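Local coordinates for probable acetyltransferase (Pseudomonas aeruginosa PAO1, PDB 2EUI), which probably transfers an acyl group, most likely acetyl, to a substrate not yet identified, as a dimeric member of the GNAT acetyltransferase family, at residues L66-S71 with L75-I80. Numbering follows the deposited sequence.
Sequences LYPSFS and LKRVWI
W79 and P68 form the apolar centre, their side chains crossing at a slant on one face of the sheet, with P68 CB 3.6 Å from W79 CZ3. The large indole reaches across to the neighbouring strand, where L66 CB also borders its six-membered ring, 4.0 Å from W79 CE3. Its polar NE1 is satisfied by T110, and M106 and A107 of helix 92-109 pack on the W79 side chain. P68 suits a non-hydrogen-bonded pair, since a residue there needs no backbone N-H for its partner. On the other face the Y67 and I80 CB atoms lie 4.1 Å apart, beside S69 and V78; the small serine lets the branched I80 bring CG1 to 4.1 Å from S69 CB. Y67 points its hydroxyl out to S72 of the second subunit.

Y67 N gives I80 O a bond of 2.7 Å and I80 N returns one to Y67 O; S69 and V78 pair likewise, though V78 N sits well above the carbonyl plane of S69 rather than on a lone pair. Further out, the R77 chain, bent at chi2 (80°) and chi3 (70°), turns across to strand 66-71. F70 CZ lies over one face of the R77 guanidinium, 3.4 Å from R77 NH1, the two planes 29° apart, while NH1 makes a weak bond to S69 O. A long, flexible arginine suits this partly exposed end of the hairpin, where R41 of the second subunit makes a cation-pi contact with F70. At the turn, S71 N donates to K76 O over 2.9 Å, and L75 and K76 both face S71, a G1 beta bulge. The whole is an antiparallel beta hairpin, strands 60-71 and 76-86, in the central mixed sheet of the GNAT fold.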
ATOM      1  N   LEU A  66       1.175  -3.128  -9.610  1.00 20.52           N
ATOM      2  CA  LEU A  66       1.504  -2.084  -8.666  1.00 21.49           C
ATOM      3  C   LEU A  66       0.211  -1.554  -8.089  1.00 21.16           C
ATOM      4  O   LEU A  66      -0.817  -1.558  -8.761  1.00 21.74           O
ATOM      5  CB  LEU A  66       2.258  -0.945  -9.365  1.00 23.06           C
ATOM      6  CG  LEU A  66       3.569  -1.260 -10.095  1.00 23.14           C
ATOM      7  CD1 LEU A  66       3.291  -1.808 -11.483  1.00 24.44           C
ATOM      8  CD2 LEU A  66       4.372   0.001 -10.210  1.00 24.09           C
ATOM      9  N   TYR A  67       0.257  -1.123  -6.833  1.00 20.78           N
ATOM     10  CA  TYR A  67      -0.918  -0.542  -6.189  1.00 20.37           C
ATOM     11  C   TYR A  67      -0.662   0.932  -5.934  1.00 19.69           C
ATOM     12  O   TYR A  67       0.352   1.302  -5.349  1.00 18.65           O
ATOM     13  CB  TYR A  67      -1.232  -1.237  -4.864  1.00 21.25           C
ATOM     14  CG  TYR A  67      -1.558  -2.699  -5.009  1.00 22.59           C
ATOM     15  CD1 TYR A  67      -2.430  -3.141  -6.007  1.00 23.18           C
ATOM     16  CD2 TYR A  67      -0.985  -3.649  -4.165  1.00 22.37           C
ATOM     17  CE1 TYR A  67      -2.718  -4.498  -6.163  1.00 24.04           C
ATOM     18  CE2 TYR A  67      -1.266  -5.008  -4.311  1.00 22.17           C
ATOM     19  CZ  TYR A  67      -2.132  -5.424  -5.312  1.00 23.57           C
ATOM     20  OH  TYR A  67      -2.433  -6.757  -5.455  1.00 23.96           O
ATOM     21  N   PRO A  68      -1.583   1.796  -6.377  1.00 19.30           N
ATOM     22  CA  PRO A  68      -1.463   3.245  -6.194  1.00 20.40           C
ATOM     23  C   PRO A  68      -1.556   3.649  -4.717  1.00 21.15           C
ATOM     24  O   PRO A  68      -2.394   3.130  -3.980  1.00 20.02           O
ATOM     25  CB  PRO A  68      -2.632   3.781  -7.005  1.00 18.21           C
ATOM     26  CG  PRO A  68      -3.671   2.726  -6.782  1.00 17.98           C
ATOM     27  CD  PRO A  68      -2.880   1.454  -6.986  1.00 18.81           C
ATOM     28  N   SER A  69      -0.686   4.559  -4.286  1.00 21.79           N
ATOM     29  CA  SER A  69      -0.699   5.032  -2.905  1.00 22.71           C
ATOM     30  C   SER A  69      -0.241   6.486  -2.809  1.00 22.51           C
ATOM     31  O   SER A  69       0.001   7.126  -3.827  1.00 22.65           O
ATOM     32  CB  SER A  69       0.179   4.147  -2.016  1.00 22.93           C
ATOM     33  OG  SER A  69      -0.111   4.388  -0.643  1.00 22.79           O
ATOM     34  N   PHE A  70      -0.127   7.001  -1.589  1.00 22.75           N
ATOM     35  CA  PHE A  70       0.278   8.393  -1.379  1.00 23.76           C
ATOM     36  C   PHE A  70       1.101   8.593  -0.115  1.00 24.12           C
ATOM     37  O   PHE A  70       1.104   7.763   0.792  1.00 24.96           O
ATOM     38  CB  PHE A  70      -0.957   9.309  -1.266  1.00 21.24           C
ATOM     39  CG  PHE A  70      -1.801   9.358  -2.501  1.00 21.69           C
ATOM     40  CD1 PHE A  70      -1.455  10.175  -3.569  1.00 21.49           C
ATOM     41  CD2 PHE A  70      -2.929   8.558  -2.615  1.00 21.31           C
ATOM     42  CE1 PHE A  70      -2.214  10.186  -4.727  1.00 19.27           C
ATOM     43  CE2 PHE A  70      -3.688   8.568  -3.770  1.00 20.48           C
ATOM     44  CZ  PHE A  70      -3.325   9.386  -4.825  1.00 19.52           C
ATOM     45  N   SER A  71       1.793   9.722  -0.069  1.00 24.73           N
ATOM     46  CA  SER A  71       2.583  10.107   1.088  1.00 23.31           C
ATOM     47  C   SER A  71       1.909  11.371   1.608  1.00 23.29           C
ATOM     48  O   SER A  71       1.849  12.384   0.909  1.00 23.45           O
ATOM     49  CB  SER A  71       4.024  10.403   0.678  1.00 22.23           C
ATOM     50  OG  SER A  71       4.780  10.787   1.811  1.00 22.86           O
ATOM     51  N   LEU A  75       2.831  15.122   0.257  1.00 25.29           N
ATOM     52  CA  LEU A  75       1.684  15.336  -0.626  1.00 24.82           C
ATOM     53  C   LEU A  75       1.913  14.865  -2.045  1.00 24.30           C
ATOM     54  O   LEU A  75       1.466  15.499  -2.996  1.00 22.65           O
ATOM     55  CB  LEU A  75       1.317  16.818  -0.649  1.00 23.83           C
ATOM     56  CG  LEU A  75       1.158  17.436   0.733  1.00 24.50           C
ATOM     57  CD1 LEU A  75       1.099  18.939   0.634  1.00 23.36           C
ATOM     58  CD2 LEU A  75      -0.087  16.853   1.382  1.00 25.61           C
ATOM     59  N   LYS A  76       2.606  13.747  -2.182  1.00 24.91           N
ATOM     60  CA  LYS A  76       2.890  13.196  -3.490  1.00 25.94           C
ATOM     61  C   LYS A  76       2.506  11.710  -3.580  1.00 27.81           C
ATOM     62  O   LYS A  76       2.222  11.048  -2.566  1.00 27.19           O
ATOM     63  CB  LYS A  76       4.374  13.387  -3.806  1.00 26.84           C
ATOM     64  CG  LYS A  76       4.796  14.812  -4.114  1.00 29.57           C
ATOM     65  CD  LYS A  76       6.311  14.904  -4.193  1.00 33.51           C
ATOM     66  CE  LYS A  76       6.774  15.942  -5.217  1.00 36.39           C
ATOM     67  NZ  LYS A  76       6.416  15.574  -6.632  1.00 39.80           N
ATOM     68  N   ARG A  77       2.493  11.202  -4.812  1.00 27.22           N
ATOM     69  CA  ARG A  77       2.153   9.813  -5.104  1.00 26.82           C
ATOM     70  C   ARG A  77       3.256   8.849  -4.657  1.00 24.90           C
ATOM     71  O   ARG A  77       4.401   9.250  -4.478  1.00 24.39           O
ATOM     72  CB  ARG A  77       1.920   9.670  -6.615  1.00 30.28           C
ATOM     73  CG  ARG A  77       1.963   8.243  -7.146  1.00 34.82           C
ATOM     74  CD  ARG A  77       0.661   7.521  -6.898  1.00 37.90           C
ATOM     75  NE  ARG A  77      -0.408   8.055  -7.736  1.00 39.82           N
ATOM     76  CZ  ARG A  77      -1.687   7.727  -7.596  1.00 40.16           C
ATOM     77  NH1 ARG A  77      -2.043   6.876  -6.645  1.00 40.74           N
ATOM     78  NH2 ARG A  77      -2.605   8.236  -8.408  1.00 39.24           N
ATOM     79  N   VAL A  78       2.881   7.590  -4.455  1.00 22.68           N
ATOM     80  CA  VAL A  78       3.799   6.517  -4.085  1.00 22.61           C
ATOM     81  C   VAL A  78       3.274   5.280  -4.802  1.00 24.15           C
ATOM     82  O   VAL A  78       2.059   5.125  -4.967  1.00 24.48           O
ATOM     83  CB  VAL A  78       3.799   6.202  -2.576  1.00 23.35           C
ATOM     84  CG1 VAL A  78       4.606   4.933  -2.316  1.00 20.11           C
ATOM     85  CG2 VAL A  78       4.381   7.351  -1.804  1.00 23.42           C
ATOM     86  N   TRP A  79       4.175   4.405  -5.239  1.00 23.40           N
ATOM     87  CA  TRP A  79       3.755   3.195  -5.924  1.00 22.79           C
ATOM     88  C   TRP A  79       4.217   1.952  -5.189  1.00 24.13           C
ATOM     89  O   TRP A  79       5.410   1.750  -4.979  1.00 24.47           O
ATOM     90  CB  TRP A  79       4.273   3.173  -7.368  1.00 24.30           C
ATOM     91  CG  TRP A  79       3.539   4.108  -8.261  1.00 24.38           C
ATOM     92  CD1 TRP A  79       3.948   5.341  -8.678  1.00 24.54           C
ATOM     93  CD2 TRP A  79       2.220   3.931  -8.775  1.00 25.28           C
ATOM     94  NE1 TRP A  79       2.959   5.950  -9.409  1.00 24.49           N
ATOM     95  CE2 TRP A  79       1.878   5.106  -9.478  1.00 25.42           C
ATOM     96  CE3 TRP A  79       1.274   2.901  -8.688  1.00 24.68           C
ATOM     97  CZ2 TRP A  79       0.643   5.272 -10.112  1.00 24.29           C
ATOM     98  CZ3 TRP A  79       0.044   3.070  -9.318  1.00 25.47           C
ATOM     99  CH2 TRP A  79      -0.261   4.248 -10.011  1.00 23.89           C
ATOM    100  N   ILE A  80       3.256   1.132  -4.779  1.00 24.40           N
ATOM    101  CA  ILE A  80       3.554  -0.104  -4.091  1.00 24.73           C
ATOM    102  C   ILE A  80       3.704  -1.149  -5.183  1.00 26.38           C
ATOM    103  O   ILE A  80       2.848  -1.272  -6.062  1.00 27.02           O
ATOM    104  CB  ILE A  80       2.404  -0.535  -3.167  1.00 25.92           C
ATOM    105  CG1 ILE A  80       2.106   0.555  -2.139  1.00 26.24           C
ATOM    106  CG2 ILE A  80       2.764  -1.822  -2.465  1.00 24.11           C
ATOM    107  CD1 ILE A  80       1.046   0.157  -1.129  1.00 27.22           C
TER